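Local coordinates for photosystem II assembly protein Ycf48 (Thermosynechococcus elongatus, PDB 5OJ5) that binds the C-terminal extension of the D1 protein and probably acts early in photosystem II assembly and in replacing photodamaged D1, at residues G112-E117 with Q129-I134; P119-T124 with I134-K139. All blocks are in the same frame, centred on the assembly; numbering follows the deposited sequence.

Contact 1: residues G112-E117 with Q129-I134; sequences GWIVGE and QSWSQI
Ile114 lays the end of its side chain over one face of the Trp131 indole. Its CD1 stands 3.8 Å from the centroid of the six-membered ring, 25° off the normal, a CH-pi contact displaced toward the rim so that the methyl comes closest to Trp131 CH2, at 3.5 Å. Ile114 CG1 follows just beyond the rim, and the two side chains cross at about a right angle. With CG anti to its own carbonyl carbon (chi1 -69°), Trp131 starts its indole off beside the backbone N. Backbone adds to this: Gly112 O lies 4.0 Å from Trp131 CZ3, and Trp113 N sits near the ring plane at the edge. Trp113, whose CB points the other way, touches across the other face of the sheet: its CZ3 meets Ile134 CD1 at 3.9 Å, the two side chains crossing obliquely. Trp70 packs edge-to-face on Trp131, while Ile147 and Ala149 of strand 144-151 lie against Trp113. The contact therefore joins strand 111-117 to residues flanking edge strand 132-133, past strand 120-124, by apolar side chains on both faces. This layering, with each face packed against a neighbouring sheet, is that of a blade in the seven-bladed beta-propeller of Ycf48.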
# COMPACT_ATOMS: atom_id res chain seq x y z
N GLY A 112 -11.51 9.74 9.54
CA GLY A 112 -11.02 9.14 8.32
C GLY A 112 -10.91 10.13 7.19
O GLY A 112 -11.59 11.15 7.14
N TRP A 113 -10.05 9.76 6.24
CA TRP A 113 -9.74 10.60 5.10
C TRP A 113 -9.61 9.73 3.86
O TRP A 113 -9.08 8.61 3.94
CB TRP A 113 -8.39 11.30 5.30
CG TRP A 113 -8.22 12.06 6.58
CD1 TRP A 113 -7.99 11.55 7.82
CD2 TRP A 113 -8.28 13.47 6.74
NE1 TRP A 113 -7.88 12.57 8.75
CE2 TRP A 113 -8.05 13.75 8.10
CE3 TRP A 113 -8.46 14.54 5.84
CZ2 TRP A 113 -8.00 15.07 8.60
CZ3 TRP A 113 -8.43 15.84 6.34
CH2 TRP A 113 -8.19 16.08 7.70
N ILE A 114 -10.07 10.24 2.73
CA ILE A 114 -9.86 9.60 1.42
C ILE A 114 -9.32 10.67 0.49
O ILE A 114 -9.82 11.80 0.50
CB ILE A 114 -11.19 9.06 0.84
CG1 ILE A 114 -11.75 7.95 1.74
CG2 ILE A 114 -10.98 8.54 -0.58
CD1 ILE A 114 -13.21 7.61 1.42
N VAL A 115 -8.33 10.32 -0.33
CA VAL A 115 -7.90 11.22 -1.39
C VAL A 115 -7.83 10.48 -2.71
O VAL A 115 -7.65 9.26 -2.77
CB VAL A 115 -6.57 11.94 -1.09
CG1 VAL A 115 -6.70 12.81 0.14
CG2 VAL A 115 -5.40 10.95 -0.94
N GLY A 116 -7.91 11.25 -3.78
CA GLY A 116 -7.85 10.67 -5.10
C GLY A 116 -7.57 11.67 -6.18
O GLY A 116 -7.31 12.86 -5.94
N GLU A 117 -7.63 11.15 -7.40
CA GLU A 117 -7.33 11.91 -8.63
C GLU A 117 -8.46 11.70 -9.63
O GLU A 117 -8.96 10.58 -9.75
CB GLU A 117 -6.01 11.46 -9.23
CG GLU A 117 -5.93 10.05 -9.60
CD GLU A 117 -4.55 9.69 -10.07
OE1 GLU A 117 -4.34 9.65 -11.30
OE2 GLU A 117 -3.67 9.45 -9.19
N GLN A 129 -19.90 7.29 8.70
CA GLN A 129 -21.35 7.38 8.58
C GLN A 129 -21.77 8.64 7.84
O GLN A 129 -22.83 8.64 7.19
CB GLN A 129 -22.01 7.26 9.95
CG GLN A 129 -21.53 6.00 10.68
CD GLN A 129 -21.59 4.74 9.79
OE1 GLN A 129 -22.67 4.28 9.43
NE2 GLN A 129 -20.44 4.16 9.45
N SER A 130 -20.96 9.70 7.91
CA SER A 130 -21.17 10.87 7.09
C SER A 130 -19.81 11.31 6.59
O SER A 130 -18.82 11.34 7.35
CB SER A 130 -21.85 11.99 7.81
OG SER A 130 -21.15 12.32 8.94
N TRP A 131 -19.76 11.63 5.31
CA TRP A 131 -18.55 12.10 4.67
C TRP A 131 -18.81 13.50 4.13
O TRP A 131 -19.90 13.77 3.60
CB TRP A 131 -18.18 11.19 3.48
CG TRP A 131 -17.73 9.79 3.83
CD1 TRP A 131 -18.50 8.68 3.97
CD2 TRP A 131 -16.39 9.40 4.14
NE1 TRP A 131 -17.72 7.60 4.29
CE2 TRP A 131 -16.42 8.02 4.41
CE3 TRP A 131 -15.18 10.09 4.19
CZ2 TRP A 131 -15.27 7.29 4.72
CZ3 TRP A 131 -14.02 9.36 4.50
CH2 TRP A 131 -14.08 7.98 4.77
N SER A 132 -17.79 14.34 4.18
CA SER A 132 -17.80 15.65 3.58
C SER A 132 -16.62 15.77 2.64
O SER A 132 -15.56 15.16 2.85
CB SER A 132 -17.72 16.73 4.64
OG SER A 132 -18.83 16.61 5.52
N GLN A 133 -16.81 16.57 1.61
CA GLN A 133 -15.75 16.89 0.69
C GLN A 133 -15.02 18.13 1.18
O GLN A 133 -15.64 19.14 1.52
CB GLN A 133 -16.32 17.06 -0.71
CG GLN A 133 -15.24 17.35 -1.70
CD GLN A 133 -15.71 17.18 -3.13
OE1 GLN A 133 -16.91 16.99 -3.41
NE2 GLN A 133 -14.77 17.27 -4.05
N ILE A 134 -13.70 18.04 1.25
CA ILE A 134 -12.85 19.15 1.65
C ILE A 134 -12.27 19.77 0.38
O ILE A 134 -11.53 19.09 -0.33
CB ILE A 134 -11.70 18.71 2.57
CG1 ILE A 134 -12.29 18.05 3.79
CG2 ILE A 134 -10.76 19.92 2.89
CD1 ILE A 134 -11.35 17.90 4.87

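Contact 2: residues P119-T124 with I134-K139; sequences PIMLHT and IPLDPK
Asp137 OD1 takes two donors from one residue, Lys139, in the chain that leaves the sheet. Lys139 NZ approaches on the syn lone pair at 2.8 Å from Asp137 OD1, forming a salt bridge, while the backbone N of Lys139 comes from above the carboxylate plane, 53° out of it, at 2.9 Å from the same OD1. The backbone bond closes an Asx turn, which lies within 134-139, beyond the contact itself. Nearer the sheet, Ile134 N donates to Met121 O over 2.9 Å. The other backbone groups of this residue pair stand too far apart for a direct bond, and a water bridges them, accepting from Met121 N and donating to Ile134 O at 2.8 Å.

Side chains pack around the Met121-Ile134 pairing. Ile134 sets CD1 3.5 Å from His123 CB, and its CB faces Met121 CG. Met121 starts out with CG anti to the backbone N (chi1 176°), then bends at chi3 (-70°), which carries CE to 3.8 Å from Leu136 CD2; Met121 and Leu136 cross at about a right angle. The other Leu136 methyl, CD1, sits 3.6 Å from Ile120 N and also touches Pro119 CB. Pro144 packs on both Pro119 and Leu136, and Ile147 on Met121, so strand 144-151 flanks this face. The imidazole of His123 is held through NE2 by Glu111. Here the chain following edge strand 132-133 peels away from strand 120-124 into the connection that leads to strand 144-151, the first strand of the next propeller blade.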
# COMPACT_ATOMS: atom_id res chain seq x y z
N PRO A 119 -8.14 15.73 -8.40
CA PRO A 119 -8.03 16.05 -6.98
C PRO A 119 -9.35 15.99 -6.25
O PRO A 119 -10.31 16.70 -6.59
CB PRO A 119 -7.40 17.45 -7.00
CG PRO A 119 -6.55 17.43 -8.24
CD PRO A 119 -7.35 16.66 -9.25
N ILE A 120 -9.37 15.18 -5.20
CA ILE A 120 -10.53 15.08 -4.32
C ILE A 120 -10.01 14.66 -2.95
O ILE A 120 -9.07 13.86 -2.83
CB ILE A 120 -11.59 14.08 -4.86
CG1 ILE A 120 -12.84 14.07 -3.97
CG2 ILE A 120 -11.00 12.69 -5.08
CD1 ILE A 120 -14.06 13.48 -4.66
N MET A 121 -10.67 15.20 -1.93
CA MET A 121 -10.43 14.83 -0.54
C MET A 121 -11.78 14.74 0.17
O MET A 121 -12.59 15.67 0.11
CB MET A 121 -9.54 15.86 0.15
CG MET A 121 -9.32 15.57 1.64
SD MET A 121 -8.19 16.69 2.44
CE MET A 121 -6.66 16.18 1.70
N LEU A 122 -11.97 13.62 0.85
CA LEU A 122 -13.15 13.38 1.67
C LEU A 122 -12.72 13.15 3.10
O LEU A 122 -11.62 12.61 3.38
CB LEU A 122 -13.88 12.13 1.18
CG LEU A 122 -14.25 12.11 -0.31
CD1 LEU A 122 -14.83 10.77 -0.70
CD2 LEU A 122 -15.18 13.22 -0.67
N HIS A 123 -13.59 13.52 4.03
CA HIS A 123 -13.29 13.47 5.45
C HIS A 123 -14.52 13.04 6.22
O HIS A 123 -15.65 13.45 5.91
CB HIS A 123 -12.79 14.86 5.89
CG HIS A 123 -12.45 14.99 7.34
ND1 HIS A 123 -13.11 15.87 8.17
CD2 HIS A 123 -11.49 14.42 8.09
CE1 HIS A 123 -12.57 15.83 9.37
NE2 HIS A 123 -11.60 14.94 9.36
N THR A 124 -14.29 12.31 7.29
CA THR A 124 -15.33 11.89 8.23
C THR A 124 -14.79 12.00 9.64
O THR A 124 -13.61 11.74 9.89
CB THR A 124 -15.80 10.43 7.93
OG1 THR A 124 -16.85 10.08 8.83
CG2 THR A 124 -14.71 9.40 8.10
N ILE A 134 -13.70 18.04 1.25
CA ILE A 134 -12.85 19.15 1.65
C ILE A 134 -12.27 19.77 0.38
O ILE A 134 -11.53 19.09 -0.33
CB ILE A 134 -11.70 18.71 2.57
CG1 ILE A 134 -12.29 18.05 3.79
CG2 ILE A 134 -10.76 19.92 2.89
CD1 ILE A 134 -11.35 17.90 4.87
N PRO A 135 -12.54 21.03 0.11
CA PRO A 135 -11.98 21.67 -1.08
C PRO A 135 -10.46 21.67 -1.00
O PRO A 135 -9.88 21.95 0.05
CB PRO A 135 -12.52 23.10 -1.01
CG PRO A 135 -13.62 23.08 0.01
CD PRO A 135 -13.34 21.96 0.95
N LEU A 136 -9.83 21.31 -2.11
CA LEU A 136 -8.38 21.37 -2.21
C LEU A 136 -7.96 22.64 -2.94
O LEU A 136 -8.57 23.04 -3.94
CB LEU A 136 -7.85 20.18 -3.01
CG LEU A 136 -8.06 18.88 -2.22
CD1 LEU A 136 -7.88 17.70 -3.15
CD2 LEU A 136 -7.11 18.82 -1.05
N ASP A 137 -6.88 23.24 -2.48
CA ASP A 137 -6.28 24.38 -3.16
C ASP A 137 -5.90 23.98 -4.58
O ASP A 137 -5.18 23.00 -4.77
CB ASP A 137 -5.01 24.73 -2.39
CG ASP A 137 -4.36 26.03 -2.83
OD1 ASP A 137 -4.60 26.52 -3.95
OD2 ASP A 137 -3.57 26.55 -2.02
N PRO A 138 -6.35 24.73 -5.61
CA PRO A 138 -5.97 24.37 -6.98
C PRO A 138 -4.48 24.48 -7.23
O PRO A 138 -4.01 23.95 -8.24
CB PRO A 138 -6.77 25.35 -7.85
CG PRO A 138 -6.98 26.52 -6.97
CD PRO A 138 -7.25 25.90 -5.59
N LYS A 139 -3.72 25.16 -6.37
CA LYS A 139 -2.27 25.27 -6.52
C LYS A 139 -1.48 24.09 -5.95
O LYS A 139 -0.24 24.06 -6.05
CB LYS A 139 -1.84 26.62 -5.99
CG LYS A 139 -2.61 27.75 -6.74
CD LYS A 139 -2.12 29.13 -6.39
CE LYS A 139 -2.21 29.36 -4.88
NZ LYS A 139 -3.58 29.13 -4.31
O HOH W 1 -12.05 17.73 -2.68

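In the fold
Contacts 1 and 2 have centres 8 Å apart and are built on one four-stranded antiparallel sheet and the loop that leaves it, sharing Ile134. The rings of Trp113, from contact 1, and His123, from contact 2, themselves touch, Trp113 CE2 lying 3.5 Å from His123 CD2. Backbone pairing fixes strand 120-124 between the other two: Ser132 O lies 2.8 Å from His123 N, a probable hydrogen bond, and Gly112 and Ile114 bond to Thr124 and Leu122. The bound D1 peptide reaches both contacts, hydrogen-bonding with the backbone of Trp131 and packing an apolar side chain on Ser132 and one on Leu122.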